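Local coordinates for protein protease Do-like 8, chloroplastic (Arabidopsis thaliana, PDB 4IC6) that probably acts as a serine endopeptidase of the Deg/HtrA type in the chloroplast, cleaving proteins by a charge relay mechanism, at residues Y40-I45 with F165-T170. The protein carries 1 engineered substitution. Numbering follows the deposited sequence.
Sequences YSVVNI and FDHTLT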
loop_
_atom_site.group_PDB
_atom_site.type_symbol
_atom_site.label_atom_id
_atom_site.label_comp_id
_atom_site.label_asym_id
_atom_site.label_seq_id
_atom_site.Cartn_x
_atom_site.Cartn_y
_atom_site.Cartn_z
ATOM N N TYR A 40 31.009 -13.161 21.399
ATOM C CA TYR A 40 31.887 -14.191 20.806
ATOM C C TYR A 40 31.170 -15.426 20.289
ATOM O O TYR A 40 31.644 -16.081 19.358
ATOM C CB TYR A 40 32.974 -14.608 21.796
ATOM C CG TYR A 40 33.746 -13.418 22.266
ATOM C CD1 TYR A 40 33.345 -12.715 23.385
ATOM C CD2 TYR A 40 34.846 -12.963 21.559
ATOM C CE1 TYR A 40 34.031 -11.602 23.805
ATOM C CE2 TYR A 40 35.539 -11.850 21.970
ATOM C CZ TYR A 40 35.129 -11.176 23.098
ATOM O OH TYR A 40 35.816 -10.064 23.519
ATOM N N SER A 41 30.037 -15.747 20.901
ATOM C CA SER A 41 29.285 -16.943 20.550
ATOM C C SER A 41 28.303 -16.688 19.415
ATOM O O SER A 41 27.667 -17.612 18.899
ATOM C CB SER A 41 28.499 -17.437 21.760
ATOM O OG SER A 41 29.339 -17.642 22.875
ATOM N N VAL A 42 28.140 -15.422 19.061
ATOM C CA VAL A 42 27.171 -15.042 18.045
ATOM C C VAL A 42 27.912 -14.730 16.744
ATOM O O VAL A 42 28.628 -13.723 16.639
ATOM C CB VAL A 42 26.316 -13.857 18.499
ATOM C CG1 VAL A 42 25.244 -13.572 17.459
ATOM C CG2 VAL A 42 25.654 -14.164 19.845
ATOM N N VAL A 43 27.757 -15.618 15.769
ATOM C CA VAL A 43 28.499 -15.497 14.517
ATOM C C VAL A 43 27.658 -14.816 13.450
ATOM O O VAL A 43 26.448 -14.647 13.611
ATOM C CB VAL A 43 28.982 -16.865 13.975
ATOM C CG1 VAL A 43 29.861 -17.570 14.990
ATOM C CG2 VAL A 43 27.801 -17.748 13.578
ATOM N N ASN A 44 28.315 -14.419 12.369
ATOM C CA ASN A 44 27.640 -13.889 11.193
ATOM C C ASN A 44 27.663 -14.907 10.048
ATOM O O ASN A 44 28.698 -15.516 9.764
ATOM C CB ASN A 44 28.291 -12.569 10.753
ATOM C CG ASN A 44 27.899 -12.167 9.353
ATOM O OD1 ASN A 44 26.776 -11.715 9.107
ATOM N ND2 ASN A 44 28.831 -12.318 8.421
ATOM N N ILE A 45 26.515 -15.092 9.400
ATOM C CA ILE A 45 26.402 -16.027 8.285
ATOM C C ILE A 45 25.889 -15.324 7.027
ATOM O O ILE A 45 24.795 -14.737 7.032
ATOM C CB ILE A 45 25.422 -17.184 8.620
ATOM C CG1 ILE A 45 25.890 -17.939 9.865
ATOM C CG2 ILE A 45 25.266 -18.124 7.423
ATOM C CD1 ILE A 45 24.853 -18.885 10.461
ATOM N N PHE A 165 30.620 -7.377 11.154
ATOM C CA PHE A 165 31.555 -6.347 11.598
ATOM C C PHE A 165 31.230 -5.782 12.985
ATOM O O PHE A 165 32.016 -5.039 13.558
ATOM C CB PHE A 165 31.699 -5.236 10.551
ATOM C CG PHE A 165 30.463 -4.412 10.367
ATOM C CD1 PHE A 165 30.195 -3.339 11.202
ATOM C CD2 PHE A 165 29.565 -4.706 9.353
ATOM C CE1 PHE A 165 29.049 -2.575 11.036
ATOM C CE2 PHE A 165 28.419 -3.942 9.177
ATOM C CZ PHE A 165 28.166 -2.875 10.020
ATOM N N ASP A 166 30.075 -6.141 13.537
ATOM C CA ASP A 166 29.758 -5.739 14.902
ATOM C C ASP A 166 28.648 -6.623 15.455
ATOM O O ASP A 166 28.343 -7.668 14.880
ATOM C CB ASP A 166 29.328 -4.275 14.943
ATOM C CG ASP A 166 27.992 -4.043 14.262
ATOM O OD1 ASP A 166 27.337 -5.043 13.873
ATOM O OD2 ASP A 166 27.587 -2.860 14.128
ATOM N N HIS A 167 28.034 -6.199 16.560
ATOM C CA HIS A 167 26.894 -6.926 17.109
ATOM C C HIS A 167 25.756 -5.983 17.477
ATOM O O HIS A 167 25.973 -4.783 17.686
ATOM C CB HIS A 167 27.311 -7.766 18.325
ATOM C CG HIS A 167 28.095 -8.990 17.971
ATOM N ND1 HIS A 167 29.408 -8.940 17.545
ATOM C CD2 HIS A 167 27.746 -10.297 17.965
ATOM C CE1 HIS A 167 29.835 -10.165 17.297
ATOM N NE2 HIS A 167 28.848 -11.008 17.545
ATOM N N THR A 168 24.551 -6.538 17.568
ATOM C CA THR A 168 23.352 -5.764 17.887
ATOM C C THR A 168 22.699 -6.326 19.119
ATOM O O THR A 168 22.871 -7.496 19.427
ATOM C CB THR A 168 22.306 -5.851 16.759
ATOM O OG1 THR A 168 21.893 -7.215 16.599
ATOM C CG2 THR A 168 22.897 -5.380 15.440
ATOM N N LEU A 169 21.904 -5.512 19.805
ATOM C CA LEU A 169 21.173 -6.020 20.962
ATOM C C LEU A 169 19.796 -5.406 20.987
ATOM O O LEU A 169 19.640 -4.221 20.695
ATOM C CB LEU A 169 21.887 -5.608 22.241
ATOM C CG LEU A 169 21.158 -5.889 23.558
ATOM C CD1 LEU A 169 21.044 -7.385 23.746
ATOM C CD2 LEU A 169 21.925 -5.267 24.707
ATOM N N THR A 170 18.804 -6.209 21.348
ATOM C CA THR A 170 17.512 -5.676 21.758
ATOM C C THR A 170 17.118 -6.347 23.059
ATOM O O THR A 170 17.595 -7.436 23.368
ATOM C CB THR A 170 16.412 -5.854 20.673
ATOM O OG1 THR A 170 16.129 -7.248 20.481
ATOM C CG2 THR A 170 16.854 -5.233 19.352
#
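His167 reaches Val42 with the edge of its imidazole, and one hydrogen bond carries the contact. NE2 of His167 donates to the backbone O of Val42 over 2.9 Å, with an N-H...O angle of 158°. The acceptor lies close to the ring plane, while the donor is tilted 20° from the carbonyl plane. Val42 O has a second donor, ND2 of Asn161, so two N-H groups grip this one buried oxygen.

Nonpolar packing is slight. CD2 of His167 lies 3.9 Å from CB of Val42, and CG1 of Val42 is at the margin of contact with the same ring atom, 4.2 Å away. With chi1 at -175°, CG1 of Val42 sits beside the carbonyl carbon, on the side where CD2 passes. Further packing comes from outside the pair: Phe35 and Thr39 of helix 26-39 and Leu105 touch His167, and Ile159 touches Val42.

The contact joins the two six-stranded barrels of the chymotrypsin-like protease fold. Val42 lies on strand 42-47 of the first, and His167 comes just before strand 168-176 of the second. Ala204, the engineered residue at the predicted charge-relay position, has its side chain about 10 Å from that of Val42.

Because NE2 is the donor, it must carry a proton. The bond ties a side chain to a main-chain carbonyl, so on the Val42 side the polar link depends on backbone position.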